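CRISPR/cas2 protein (PDB 6K2E) probably takes part in CRISPR adaptation as a Cas2-family, nucleic-acid-binding protein whose ferredoxin-like subunits pair as a dimer. Local coordinates at residues M4-Y10 and S34-L40; R19-L23 and R54-E58. One frame throughout, in Å; residues are numbered along the deposited sequence.

Interaction 1. Residues M4-Y10 and S34-L40; sequences MYVIVVY and SVFEGEL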
loop_
_atom_site.group_PDB
_atom_site.type_symbol
_atom_site.label_atom_id
_atom_site.label_comp_id
_atom_site.label_asym_id
_atom_site.label_seq_id
_atom_site.Cartn_x
_atom_site.Cartn_y
_atom_site.Cartn_z
ATOM N N MET A 4 -1.844 -1.056 -17.191
ATOM C CA MET A 4 -1.952 -1.646 -15.866
ATOM C C MET A 4 -2.333 -0.567 -14.865
ATOM O O MET A 4 -2.230 0.627 -15.146
ATOM C CB MET A 4 -0.647 -2.314 -15.401
ATOM C CG MET A 4 -0.369 -3.697 -15.987
ATOM S SD MET A 4 0.633 -3.622 -17.455
ATOM C CE MET A 4 1.910 -2.513 -16.854
ATOM N N TYR A 5 -2.832 -1.000 -13.712
ATOM C CA TYR A 5 -3.012 -0.119 -12.564
ATOM C C TYR A 5 -1.989 -0.468 -11.485
ATOM O O TYR A 5 -1.729 -1.647 -11.237
ATOM C CB TYR A 5 -4.440 -0.227 -12.009
ATOM C CG TYR A 5 -4.845 0.952 -11.165
ATOM C CD1 TYR A 5 -4.674 0.947 -9.773
ATOM C CD2 TYR A 5 -5.382 2.076 -11.748
ATOM C CE1 TYR A 5 -5.036 2.048 -9.004
ATOM C CE2 TYR A 5 -5.758 3.173 -10.983
ATOM C CZ TYR A 5 -5.574 3.158 -9.628
ATOM O OH TYR A 5 -5.949 4.260 -8.914
ATOM N N VAL A 6 -1.427 0.548 -10.818
ATOM C CA VAL A 6 -0.423 0.288 -9.787
ATOM C C VAL A 6 -0.787 0.983 -8.482
ATOM O O VAL A 6 -1.429 2.035 -8.476
ATOM C CB VAL A 6 1.007 0.695 -10.211
ATOM C CG1 VAL A 6 1.552 -0.269 -11.243
ATOM C CG2 VAL A 6 1.034 2.102 -10.724
ATOM N N ILE A 7 -0.372 0.375 -7.367
ATOM C CA ILE A 7 -0.406 0.989 -6.038
ATOM C C ILE A 7 1.008 0.914 -5.493
ATOM O O ILE A 7 1.598 -0.170 -5.451
ATOM C CB ILE A 7 -1.372 0.290 -5.063
ATOM C CG1 ILE A 7 -2.804 0.318 -5.551
ATOM C CG2 ILE A 7 -1.345 0.964 -3.694
ATOM C CD1 ILE A 7 -3.708 -0.532 -4.663
ATOM N N VAL A 8 1.573 2.063 -5.142
ATOM C CA VAL A 8 2.972 2.189 -4.732
ATOM C C VAL A 8 3.028 2.648 -3.282
ATOM O O VAL A 8 2.460 3.690 -2.934
ATOM C CB VAL A 8 3.757 3.150 -5.638
ATOM C CG1 VAL A 8 5.078 3.510 -5.015
ATOM C CG2 VAL A 8 3.972 2.515 -7.000
ATOM N N VAL A 9 3.683 1.859 -2.434
ATOM C CA VAL A 9 3.967 2.238 -1.054
ATOM C C VAL A 9 5.476 2.280 -0.894
ATOM O O VAL A 9 6.149 1.270 -1.139
ATOM C CB VAL A 9 3.346 1.257 -0.046
ATOM C CG1 VAL A 9 3.302 1.881 1.300
ATOM C CG2 VAL A 9 1.947 0.817 -0.479
ATOM N N TYR A 10 6.017 3.440 -0.508
ATOM C CA TYR A 10 7.461 3.544 -0.308
ATOM C C TYR A 10 7.816 3.677 1.162
ATOM O O TYR A 10 7.041 4.168 1.979
ATOM C CB TYR A 10 8.115 4.707 -1.073
ATOM C CG TYR A 10 7.751 6.103 -0.625
ATOM C CD1 TYR A 10 8.541 6.809 0.268
ATOM C CD2 TYR A 10 6.636 6.725 -1.132
ATOM C CE1 TYR A 10 8.192 8.092 0.661
ATOM C CE2 TYR A 10 6.302 7.985 -0.769
ATOM C CZ TYR A 10 7.066 8.669 0.130
ATOM O OH TYR A 10 6.687 9.946 0.481
ATOM N N SER A 34 2.311 8.083 2.016
ATOM C CA SER A 34 3.392 7.534 1.218
ATOM C C SER A 34 2.846 6.524 0.207
ATOM O O SER A 34 3.578 5.644 -0.267
ATOM C CB SER A 34 4.455 6.954 2.151
ATOM O OG SER A 34 5.104 5.845 1.580
ATOM N N VAL A 35 1.572 6.683 -0.158
ATOM C CA VAL A 35 0.855 5.802 -1.070
ATOM C C VAL A 35 0.507 6.597 -2.327
ATOM O O VAL A 35 -0.058 7.694 -2.240
ATOM C CB VAL A 35 -0.407 5.218 -0.423
ATOM C CG1 VAL A 35 -1.184 4.389 -1.453
ATOM C CG2 VAL A 35 -0.024 4.368 0.797
ATOM N N PHE A 36 0.922 6.080 -3.480
ATOM C CA PHE A 36 0.575 6.628 -4.782
ATOM C C PHE A 36 -0.158 5.576 -5.608
ATOM O O PHE A 36 0.120 4.376 -5.501
ATOM C CB PHE A 36 1.818 7.068 -5.539
ATOM C CG PHE A 36 2.401 8.364 -5.065
ATOM C CD1 PHE A 36 3.214 8.409 -3.940
ATOM C CD2 PHE A 36 2.158 9.537 -5.765
ATOM C CE1 PHE A 36 3.757 9.620 -3.513
ATOM C CE2 PHE A 36 2.690 10.738 -5.343
ATOM C CZ PHE A 36 3.481 10.785 -4.224
ATOM N N GLU A 37 -1.050 6.019 -6.485
ATOM C CA GLU A 37 -1.731 5.052 -7.336
ATOM C C GLU A 37 -2.114 5.690 -8.662
ATOM O O GLU A 37 -2.075 6.910 -8.820
ATOM C CB GLU A 37 -2.965 4.455 -6.641
ATOM C CG GLU A 37 -3.920 5.475 -6.067
ATOM C CD GLU A 37 -5.081 4.845 -5.326
ATOM O OE1 GLU A 37 -5.790 4.006 -5.915
ATOM O OE2 GLU A 37 -5.298 5.209 -4.158
ATOM N N GLY A 38 -2.446 4.843 -9.623
ATOM C CA GLY A 38 -2.941 5.311 -10.903
ATOM C C GLY A 38 -2.597 4.364 -12.036
ATOM O O GLY A 38 -1.873 3.384 -11.876
ATOM N N GLU A 39 -3.107 4.718 -13.212
ATOM C CA GLU A 39 -2.847 3.962 -14.426
ATOM C C GLU A 39 -1.471 4.287 -14.985
ATOM O O GLU A 39 -1.033 5.439 -14.989
ATOM C CB GLU A 39 -3.883 4.307 -15.484
ATOM C CG GLU A 39 -5.124 3.467 -15.530
ATOM C CD GLU A 39 -5.864 3.723 -16.817
ATOM O OE1 GLU A 39 -6.991 4.260 -16.773
ATOM O OE2 GLU A 39 -5.274 3.422 -17.879
ATOM N N LEU A 40 -0.808 3.272 -15.501
ATOM C CA LEU A 40 0.487 3.439 -16.124
ATOM C C LEU A 40 0.582 2.491 -17.305
ATOM O O LEU A 40 0.118 1.354 -17.237
ATOM C CB LEU A 40 1.620 3.148 -15.146
ATOM C CG LEU A 40 2.039 4.237 -14.181
ATOM C CD1 LEU A 40 3.263 3.738 -13.409
ATOM C CD2 LEU A 40 2.323 5.523 -14.919
#
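Antiparallel pairing of M4-Y10 with S34-L40, at 167° between strand directions, satisfies main-chain groups in reciprocal pairs. M4 N donates to L40 O (3.1 Å) and L40 N to M4 O (3.0 Å); V6 N reaches G38 O at 3.1 Å, with G38 N returning to V6 O at 3.2 Å; V8 N bonds F36 O (2.8 Å) and F36 N V8 O (2.9 Å). Beyond V35 the ladder ends with Y10 N to S34 O (3.3 Å), and S34 OG donates to Y10 O at 2.6 Å, S34 CB making a CH-pi contact with the Y10 ring. These are the two central strands of the ferredoxin-like sheet of Cas2. In the non-hydrogen-bonded positions, Y5, I7 and V9 turn their backbone groups outward, to F67, Y65 and L63 of strand 61-67, as E37 does to F29 on the other side. On their side-chain face, Y5 OH donates to E37 OE1 (3.0 Å); E37 OE2 is salt-bridged to R31 and also bonded to Y65 OH of the second subunit. The Y5 ring lies over G38, whose phi of 151° would jam a CB against the preceding carbonyl. On the other face V6 CG2 meets L40 CD1 at 3.9 Å, against L45 and L48 of helix 42-55.

Interaction 2. Residues R19-L23 and R54-E58; sequences RVHKL and RIVKE
R19-L23 is regular helix, with phi/psi near -70/-38 throughout and an L23 N to R19 O hydrogen bond of 3.2 Å; R54-E58 takes the chain out of a weakly bonded helical end at R54 (-84/-8) and I55 (-96/-46) into extended V56 (-71/138) and K57 (-145/144), then E58 at 64/64. The pair joins the two helices that pack on one face of the ferredoxin-like sheet of Cas2, helix 17-27 meeting the C-terminal end of helix 42-55. The nearest CA atoms are those of V20 and I55, 7.1 Å apart, and the contact buries 260 Å². I55, chi1 m and chi2 t, points toward the first helix and supplies the apolar contacts: its CG2 lies 3.7 Å from V20 CG2 (V20 chi1 t), and its CD1 lies 3.7 Å from L23 CD2 (L23 chi1 t, chi2 p). The same I55 CD1 is 3.7 Å from R19 O. L23 also packs on L48 and L52 of helix 42-55. R19 (m, t, p, with chi4 -154°) lays one guanidinium face over I55, NH2 to CG1 being 3.7 Å. No hydrogen bond crosses the contact. K57 folds back on its own segment, NZ donating to I55 O at 2.9 Å and weakly to R54 O at 3.4 Å, which leaves K57 NZ beside the guanidinium edge, 3.4 Å from R19 NH1, a like-charge approach between two donors.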
loop_
_atom_site.group_PDB
_atom_site.type_symbol
_atom_site.label_atom_id
_atom_site.label_comp_id
_atom_site.label_asym_id
_atom_site.label_seq_id
_atom_site.Cartn_x
_atom_site.Cartn_y
_atom_site.Cartn_z
ATOM N N ARG A 19 12.917 13.116 -2.956
ATOM C CA ARG A 19 13.208 12.672 -4.303
ATOM C C ARG A 19 12.282 11.543 -4.723
ATOM O O ARG A 19 11.798 11.548 -5.858
ATOM C CB ARG A 19 14.656 12.185 -4.389
ATOM C CG ARG A 19 15.709 13.198 -4.024
ATOM C CD ARG A 19 17.102 12.574 -4.044
ATOM N NE ARG A 19 17.463 12.208 -5.409
ATOM C CZ ARG A 19 18.329 11.249 -5.734
ATOM N NH1 ARG A 19 18.954 10.542 -4.783
ATOM N NH2 ARG A 19 18.572 11.004 -7.021
ATOM N N VAL A 20 11.899 10.673 -3.782
ATOM C CA VAL A 20 10.965 9.597 -4.098
ATOM C C VAL A 20 9.560 10.155 -4.307
ATOM O O VAL A 20 8.868 9.775 -5.259
ATOM C CB VAL A 20 11.005 8.514 -2.994
ATOM C CG1 VAL A 20 9.860 7.532 -3.122
ATOM C CG2 VAL A 20 12.287 7.740 -3.061
ATOM N N HIS A 21 9.156 11.132 -3.490
ATOM C CA HIS A 21 7.805 11.687 -3.584
ATOM C C HIS A 21 7.605 12.525 -4.847
ATOM O O HIS A 21 6.557 12.416 -5.499
ATOM C CB HIS A 21 7.498 12.518 -2.336
ATOM C CG HIS A 21 6.094 13.046 -2.278
ATOM N ND1 HIS A 21 5.739 14.286 -2.781
ATOM C CD2 HIS A 21 4.962 12.511 -1.757
ATOM C CE1 HIS A 21 4.446 14.482 -2.588
ATOM N NE2 HIS A 21 3.949 13.418 -1.974
ATOM N N LYS A 22 8.606 13.330 -5.232
ATOM C CA LYS A 22 8.479 14.163 -6.431
ATOM C C LYS A 22 8.465 13.306 -7.689
ATOM O O LYS A 22 7.676 13.557 -8.613
ATOM C CB LYS A 22 9.621 15.186 -6.501
ATOM C CG LYS A 22 9.430 16.407 -5.606
ATOM C CD LYS A 22 10.413 17.526 -5.942
ATOM C CE LYS A 22 10.234 18.733 -5.007
ATOM N NZ LYS A 22 8.799 19.063 -4.743
ATOM N N LEU A 23 9.276 12.243 -7.690
ATOM C CA LEU A 23 9.322 11.312 -8.807
ATOM C C LEU A 23 7.999 10.569 -8.966
ATOM O O LEU A 23 7.475 10.474 -10.092
ATOM C CB LEU A 23 10.477 10.336 -8.599
ATOM C CG LEU A 23 10.572 9.183 -9.584
ATOM C CD1 LEU A 23 10.786 9.708 -11.001
ATOM C CD2 LEU A 23 11.658 8.180 -9.174
ATOM N N ARG A 54 17.418 4.064 -9.117
ATOM C CA ARG A 54 18.599 4.902 -9.017
ATOM C C ARG A 54 18.540 5.842 -7.829
ATOM O O ARG A 54 19.566 6.429 -7.483
ATOM C CB ARG A 54 18.785 5.705 -10.314
ATOM C CG ARG A 54 18.891 4.819 -11.565
ATOM C CD ARG A 54 19.571 5.472 -12.777
ATOM N NE ARG A 54 20.654 6.380 -12.406
ATOM C CZ ARG A 54 21.893 5.991 -12.110
ATOM N NH1 ARG A 54 22.229 4.706 -12.179
ATOM N NH2 ARG A 54 22.810 6.891 -11.777
ATOM N N ILE A 55 17.405 5.925 -7.146
ATOM C CA ILE A 55 17.259 6.768 -5.967
ATOM C C ILE A 55 17.472 5.967 -4.695
ATOM O O ILE A 55 18.213 6.392 -3.806
ATOM C CB ILE A 55 15.874 7.451 -5.950
ATOM C CG1 ILE A 55 15.764 8.544 -7.003
ATOM C CG2 ILE A 55 15.604 8.055 -4.583
ATOM C CD1 ILE A 55 14.421 9.253 -6.973
ATOM N N VAL A 56 16.854 4.780 -4.628
ATOM C CA VAL A 56 16.832 4.001 -3.399
ATOM C C VAL A 56 18.220 3.439 -3.130
ATOM O O VAL A 56 18.955 3.029 -4.042
ATOM C CB VAL A 56 15.754 2.899 -3.441
ATOM C CG1 VAL A 56 14.376 3.530 -3.574
ATOM C CG2 VAL A 56 16.017 1.873 -4.529
ATOM N N LYS A 57 18.608 3.499 -1.871
ATOM C CA LYS A 57 19.880 3.023 -1.373
ATOM C C LYS A 57 19.612 2.471 0.010
ATOM O O LYS A 57 18.698 2.958 0.677
ATOM C CB LYS A 57 20.924 4.162 -1.290
ATOM C CG LYS A 57 21.537 4.575 -2.611
ATOM C CD LYS A 57 21.692 6.102 -2.761
ATOM C CE LYS A 57 21.689 6.539 -4.252
ATOM N NZ LYS A 57 20.691 7.651 -4.519
ATOM N N GLU A 58 20.319 1.392 0.382
ATOM C CA GLU A 58 20.737 1.174 1.777
ATOM C C GLU A 58 19.527 0.977 2.728
ATOM O O GLU A 58 19.230 1.816 3.578
ATOM C CB GLU A 58 21.629 2.369 2.194
ATOM C CG GLU A 58 22.438 2.381 3.440
ATOM C CD GLU A 58 22.143 3.660 4.220
ATOM O OE1 GLU A 58 21.244 4.431 3.802
ATOM O OE2 GLU A 58 22.896 3.952 5.163
#

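The two interactions have centres 15 Å apart and their segments alternate along the chain: strand 3-11 runs on to helix 17-27, and strand 35-41 to helix 42-55. Interaction 1 therefore pairs the two strands, and interaction 2 the two helices that follow them, in the repeated beta-alpha-beta arrangement of a ferredoxin-like fold. They touch directly through helix 17-27: F36 CZ lies 3.4 Å from H21 CD2, Y10 CG 3.6 Å from V20 CG1, and Y10 OH 3.8 Å from H21 CD2. V20 thus packs against both Y10 and I55. The opposite sheet face, with I7, V9 and V35, meets the second subunit, so helices and dimer partner occupy different sides of interaction 1.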